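Local coordinates for protein carboxylic ester hydrolase (Aspergillus niger, PDB 7K4O) that hydrolyses carboxylic esters as a serine esterase of the tannase family, probably releasing gallic acid from tannins, at residues A[321-333]-A[417-429]. Sequence-based numbering, arbitrary orientation.
With GDE (3,4,5-trihydroxybenzoic acid), chain J.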
loop_
_atom_site.group_PDB
_atom_site.type_symbol
_atom_site.label_atom_id
_atom_site.label_comp_id
_atom_site.label_asym_id
_atom_site.label_seq_id
_atom_site.Cartn_x
_atom_site.Cartn_y
_atom_site.Cartn_z
ATOM N N VAL A 321 -11.324 9.682 16.842
ATOM C CA VAL A 321 -11.839 8.582 15.984
ATOM C C VAL A 321 -10.693 7.959 15.173
ATOM O O VAL A 321 -10.679 6.711 15.056
ATOM C CB VAL A 321 -12.940 9.079 15.052
ATOM C CG1 VAL A 321 -13.594 7.894 14.366
ATOM C CG2 VAL A 321 -13.981 9.935 15.799
ATOM N N TYR A 322 -9.836 8.775 14.586
ATOM C CA TYR A 322 -8.719 8.244 13.776
ATOM C C TYR A 322 -7.581 9.267 13.819
ATOM O O TYR A 322 -7.613 10.211 14.609
ATOM C CB TYR A 322 -9.212 7.862 12.374
ATOM C CG TYR A 322 -8.367 6.802 11.664
ATOM C CD1 TYR A 322 -7.955 5.674 12.342
ATOM C CD2 TYR A 322 -7.969 6.963 10.345
ATOM C CE1 TYR A 322 -7.138 4.723 11.725
ATOM C CE2 TYR A 322 -7.214 5.982 9.693
ATOM C CZ TYR A 322 -6.816 4.864 10.397
ATOM O OH TYR A 322 -5.996 3.944 9.758
ATOM N N PHE A 323 -6.612 9.090 12.946
ATOM C CA PHE A 323 -5.427 9.962 12.777
ATOM C C PHE A 323 -5.298 10.240 11.316
ATOM O O PHE A 323 -5.946 9.617 10.461
ATOM C CB PHE A 323 -4.190 9.351 13.438
ATOM C CG PHE A 323 -4.064 7.857 13.224
ATOM C CD1 PHE A 323 -3.685 7.386 11.990
ATOM C CD2 PHE A 323 -4.366 6.971 14.226
ATOM C CE1 PHE A 323 -3.651 6.024 11.756
ATOM C CE2 PHE A 323 -4.261 5.607 14.014
ATOM C CZ PHE A 323 -3.923 5.156 12.772
ATOM N N SER A 324 -4.492 11.237 11.028
ATOM C CA SER A 324 -4.325 11.736 9.665
ATOM C C SER A 324 -2.856 11.599 9.250
ATOM O O SER A 324 -2.042 11.019 10.008
ATOM C CB SER A 324 -4.821 13.172 9.565
ATOM O OG SER A 324 -4.925 13.577 8.223
ATOM N N TYR A 325 -2.589 12.089 8.063
ATOM C CA TYR A 325 -1.246 12.069 7.436
ATOM C C TYR A 325 -0.269 12.836 8.312
ATOM O O TYR A 325 -0.651 13.782 9.057
ATOM C CB TYR A 325 -1.310 12.648 6.035
ATOM C CG TYR A 325 -2.478 12.141 5.249
ATOM C CD1 TYR A 325 -2.496 10.851 4.726
ATOM C CD2 TYR A 325 -3.609 12.903 5.064
ATOM C CE1 TYR A 325 -3.589 10.359 4.042
ATOM C CE2 TYR A 325 -4.715 12.415 4.395
ATOM C CZ TYR A 325 -4.705 11.142 3.855
ATOM O OH TYR A 325 -5.793 10.710 3.146
ATOM N N GLN A 326 0.984 12.423 8.248
ATOM C CA GLN A 326 2.069 13.083 9.008
ATOM C C GLN A 326 2.271 14.513 8.502
ATOM O O GLN A 326 2.004 14.838 7.354
ATOM C CB GLN A 326 3.380 12.325 8.832
ATOM C CG GLN A 326 3.431 10.981 9.551
ATOM C CD GLN A 326 3.215 11.075 11.032
ATOM O OE1 GLN A 326 2.105 10.866 11.547
ATOM N NE2 GLN A 326 4.283 11.396 11.767
ATOM N N PRO A 327 2.803 15.405 9.361
ATOM C CA PRO A 327 3.373 16.659 8.837
ATOM C C PRO A 327 4.377 16.354 7.710
ATOM O O PRO A 327 5.047 15.320 7.779
ATOM C CB PRO A 327 4.069 17.260 10.070
ATOM C CG PRO A 327 3.344 16.665 11.241
ATOM C CD PRO A 327 2.955 15.246 10.811
ATOM N N THR A 328 4.397 17.188 6.672
ATOM C CA THR A 328 5.203 17.161 5.410
ATOM C C THR A 328 4.455 16.412 4.315
ATOM O O THR A 328 4.811 16.584 3.171
ATOM C CB THR A 328 6.639 16.639 5.548
ATOM O OG1 THR A 328 6.710 15.243 5.810
ATOM C CG2 THR A 328 7.392 17.250 6.698
ATOM N N ALA A 329 3.391 15.658 4.632
ATOM C CA ALA A 329 2.549 15.073 3.567
ATOM C C ALA A 329 1.747 16.175 2.875
ATOM O O ALA A 329 1.213 17.068 3.593
ATOM C CB ALA A 329 1.638 13.984 4.124
ATOM N N ALA A 330 1.637 16.105 1.559
ATOM C CA ALA A 330 0.829 17.043 0.764
ATOM C C ALA A 330 -0.631 17.009 1.229
ATOM O O ALA A 330 -1.135 15.962 1.667
ATOM C CB ALA A 330 0.940 16.747 -0.683
ATOM N N PHE A 331 -1.320 18.146 1.124
ATOM C CA PHE A 331 -2.752 18.251 1.483
ATOM C C PHE A 331 -3.621 17.870 0.288
ATOM O O PHE A 331 -4.459 18.689 -0.185
ATOM C CB PHE A 331 -3.041 19.675 1.989
ATOM C CG PHE A 331 -2.556 19.950 3.374
ATOM C CD1 PHE A 331 -1.267 20.406 3.604
ATOM C CD2 PHE A 331 -3.390 19.788 4.458
ATOM C CE1 PHE A 331 -0.816 20.640 4.887
ATOM C CE2 PHE A 331 -2.933 20.027 5.741
ATOM C CZ PHE A 331 -1.653 20.454 5.957
ATOM N N ASP A 332 -3.532 16.616 -0.186
ATOM C CA ASP A 332 -4.290 16.172 -1.376
ATOM C C ASP A 332 -5.782 16.073 -1.060
ATOM O O ASP A 332 -6.566 16.505 -1.890
ATOM C CB ASP A 332 -3.788 14.825 -1.919
ATOM C CG ASP A 332 -2.534 14.933 -2.773
ATOM O OD1 ASP A 332 -1.573 15.567 -2.313
ATOM O OD2 ASP A 332 -2.519 14.359 -3.890
ATOM N N ASP A 333 -6.137 15.486 0.084
ATOM C CA ASP A 333 -7.551 15.312 0.477
ATOM C C ASP A 333 -8.198 16.708 0.529
ATOM O O ASP A 333 -9.397 16.821 0.185
ATOM C CB ASP A 333 -7.696 14.635 1.827
ATOM C CG ASP A 333 -7.561 13.096 1.748
ATOM O OD1 ASP A 333 -7.416 12.550 0.609
ATOM O OD2 ASP A 333 -7.650 12.509 2.832
ATOM N N ASP A 417 7.085 8.448 4.814
ATOM C CA ASP A 417 6.859 9.411 5.921
ATOM C C ASP A 417 5.956 10.550 5.443
ATOM O O ASP A 417 5.309 11.141 6.331
ATOM C CB ASP A 417 8.204 9.990 6.427
ATOM C CG ASP A 417 8.716 9.216 7.615
ATOM O OD1 ASP A 417 8.129 9.384 8.684
ATOM O OD2 ASP A 417 9.726 8.472 7.461
ATOM N N ALA A 418 5.921 10.848 4.154
ATOM C CA ALA A 418 5.142 11.994 3.621
ATOM C C ALA A 418 3.984 11.474 2.753
ATOM O O ALA A 418 3.570 12.114 1.749
ATOM C CB ALA A 418 6.048 12.970 2.894
ATOM N N ASP A 419 3.448 10.284 3.112
ATOM C CA ASP A 419 2.343 9.685 2.341
ATOM C C ASP A 419 1.094 10.556 2.574
ATOM O O ASP A 419 0.701 10.727 3.726
ATOM C CB ASP A 419 2.122 8.231 2.796
ATOM C CG ASP A 419 1.246 7.448 1.866
ATOM O OD1 ASP A 419 0.321 8.049 1.236
ATOM O OD2 ASP A 419 1.544 6.241 1.695
ATOM N N PHE A 420 0.509 10.998 1.502
ATOM C CA PHE A 420 -0.657 11.896 1.471
ATOM C C PHE A 420 -1.937 11.121 1.194
ATOM O O PHE A 420 -3.004 11.751 1.096
ATOM C CB PHE A 420 -0.493 12.941 0.363
ATOM C CG PHE A 420 -0.218 12.384 -0.999
ATOM C CD1 PHE A 420 -1.229 11.915 -1.803
ATOM C CD2 PHE A 420 1.100 12.233 -1.438
ATOM C CE1 PHE A 420 -0.966 11.402 -3.064
ATOM C CE2 PHE A 420 1.363 11.692 -2.687
ATOM C CZ PHE A 420 0.336 11.266 -3.500
ATOM N N SER A 421 -1.821 9.798 1.015
ATOM C CA SER A 421 -2.963 8.970 0.554
ATOM C C SER A 421 -3.354 8.015 1.682
ATOM O O SER A 421 -4.541 7.756 1.819
ATOM C CB SER A 421 -2.659 8.288 -0.741
ATOM O OG SER A 421 -3.778 7.587 -1.267
ATOM N N ILE A 422 -2.367 7.442 2.372
ATOM C CA ILE A 422 -2.565 6.552 3.539
ATOM C C ILE A 422 -1.701 7.061 4.643
ATOM O O ILE A 422 -0.475 7.119 4.484
ATOM C CB ILE A 422 -2.247 5.091 3.176
ATOM C CG1 ILE A 422 -2.995 4.690 1.899
ATOM C CG2 ILE A 422 -2.531 4.219 4.390
ATOM C CD1 ILE A 422 -2.843 3.254 1.481
ATOM N N PRO A 423 -2.269 7.412 5.816
ATOM C CA PRO A 423 -1.457 7.915 6.905
ATOM C C PRO A 423 -0.338 6.939 7.294
ATOM O O PRO A 423 -0.591 5.793 7.548
ATOM C CB PRO A 423 -2.436 8.096 8.047
ATOM C CG PRO A 423 -3.730 8.312 7.356
ATOM C CD PRO A 423 -3.710 7.361 6.167
ATOM N N THR A 424 0.892 7.445 7.419
ATOM C CA THR A 424 2.009 6.591 7.870
ATOM C C THR A 424 1.684 5.892 9.180
ATOM O O THR A 424 2.082 4.714 9.363
ATOM C CB THR A 424 3.308 7.416 7.974
ATOM O OG1 THR A 424 3.404 8.255 6.824
ATOM C CG2 THR A 424 4.503 6.489 8.099
ATOM N N ALA A 425 1.027 6.579 10.127
ATOM C CA ALA A 425 0.702 5.992 11.425
ATOM C C ALA A 425 -0.213 4.763 11.283
ATOM O O ALA A 425 -0.285 3.992 12.236
ATOM C CB ALA A 425 0.131 7.069 12.324
ATOM N N ALA A 426 -0.904 4.610 10.169
ATOM C CA ALA A 426 -1.793 3.438 9.951
ATOM C C ALA A 426 -0.947 2.157 9.981
ATOM O O ALA A 426 -1.475 1.132 10.466
ATOM C CB ALA A 426 -2.553 3.517 8.701
ATOM N N SER A 427 0.285 2.233 9.491
ATOM C CA SER A 427 1.164 1.025 9.448
ATOM C C SER A 427 1.710 0.737 10.826
ATOM O O SER A 427 1.738 -0.437 11.235
ATOM C CB SER A 427 2.253 1.174 8.402
ATOM O OG SER A 427 1.729 1.097 7.088
ATOM N N ILE A 428 2.199 1.751 11.565
ATOM C CA ILE A 428 2.671 1.512 12.942
ATOM C C ILE A 428 1.556 0.862 13.742
ATOM O O ILE A 428 1.801 -0.078 14.520
ATOM C CB ILE A 428 3.149 2.838 13.589
ATOM C CG1 ILE A 428 4.537 3.276 13.113
ATOM C CG2 ILE A 428 3.171 2.651 15.076
ATOM C CD1 ILE A 428 4.634 3.692 11.717
ATOM N N ARG A 429 0.331 1.368 13.609
ATOM C CA ARG A 429 -0.755 0.833 14.439
ATOM C C ARG A 429 -0.920 -0.680 14.260
ATOM O O ARG A 429 -1.163 -1.392 15.222
ATOM C CB ARG A 429 -2.077 1.554 14.172
ATOM C CG ARG A 429 -3.121 1.100 15.194
ATOM C CD ARG A 429 -4.433 1.861 14.997
ATOM N NE ARG A 429 -5.399 1.504 16.000
ATOM C CZ ARG A 429 -5.560 2.134 17.181
ATOM N NH1 ARG A 429 -4.834 3.198 17.492
ATOM N NH2 ARG A 429 -6.479 1.717 18.035
HETATM O OAA GDE J . -4.012 1.673 -4.161
HETATM O OAB GDE J . -3.351 3.779 -4.312
HETATM O OAC GDE J . -8.176 2.027 -1.162
HETATM O OAD GDE J . -5.638 5.984 -0.304
HETATM O OAE GDE J . -7.761 4.444 0.217
HETATM C CAF GDE J . -6.136 2.446 -2.476
HETATM C CAG GDE J . -4.837 4.467 -2.041
HETATM C CAH GDE J . -4.087 2.890 -3.811
HETATM C CAI GDE J . -7.053 2.824 -1.484
HETATM C CAJ GDE J . -5.784 4.869 -1.064
HETATM C CAK GDE J . -5.088 3.308 -2.758
HETATM C CAL GDE J . -6.842 4.045 -0.787
HETATM O O HOH W 1 0.310 9.440 9.962
HETATM O O HOH W 2 1.516 10.256 6.393
HETATM O O HOH W 3 -4.076 14.169 1.703
HETATM O O HOH W 4 3.533 14.360 0.102
HETATM O O HOH W 5 -5.216 11.645 -0.619
#
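The irregular segment 321-333 runs antiparallel to segment 417-429, which leads from a loop into helix 425-438, with CA atoms 4.2 Å apart at Tyr325 and Pro423 and 4.0 Å at Ala329 and Ala418. No direct hydrogen bond crosses, so packing and bridging waters join them. The loop follows strand 410-416 of the alpha/beta-hydrolase sheet, the usual place for the triad acid, and Asp419, bonded to His465, probably fills that role beside Ser186. Phe323 lays one ring face over Ala425 CB (CH-pi, 4.2 Å to the centroid), while the CD methylene of Arg429 sits at its edge. With chi1 at 41°, Phe323 CG sits between the backbone N and carbonyl carbon, and the ring reaches the first helical turn. Tyr325 covers the loop: Phe420 O lies 3.2 Å above its ring plane, and Pro423 CD packs 3.7 Å from Tyr325 CE1. Its OH donates to Asp333 OD2; Asp333 OD1 bonds His222 ND1, and His222 NE2 bonds the gallate. At the far end the carboxylate plane of Asp332 and ring plane of Phe420 are 18° apart, and Asp332 CG comes 3.4 Å from Phe420 CD1. Water 1 ties Ser324 O and Gln326 OE1 to Ala425 N; water 2 links Gln326 N with Asp419 O and Thr424 N. Asp419 OD1 accepts from Ser421 N nearly along its C-O axis, an Asx turn, and from Ile422 N above the carboxylate plane, completing an Asx motif, which leaves OD2 to His465. The same turn carries Ser421 at the pocket, where its OG shares a 2.6 Å hydrogen bond with gallate OAD.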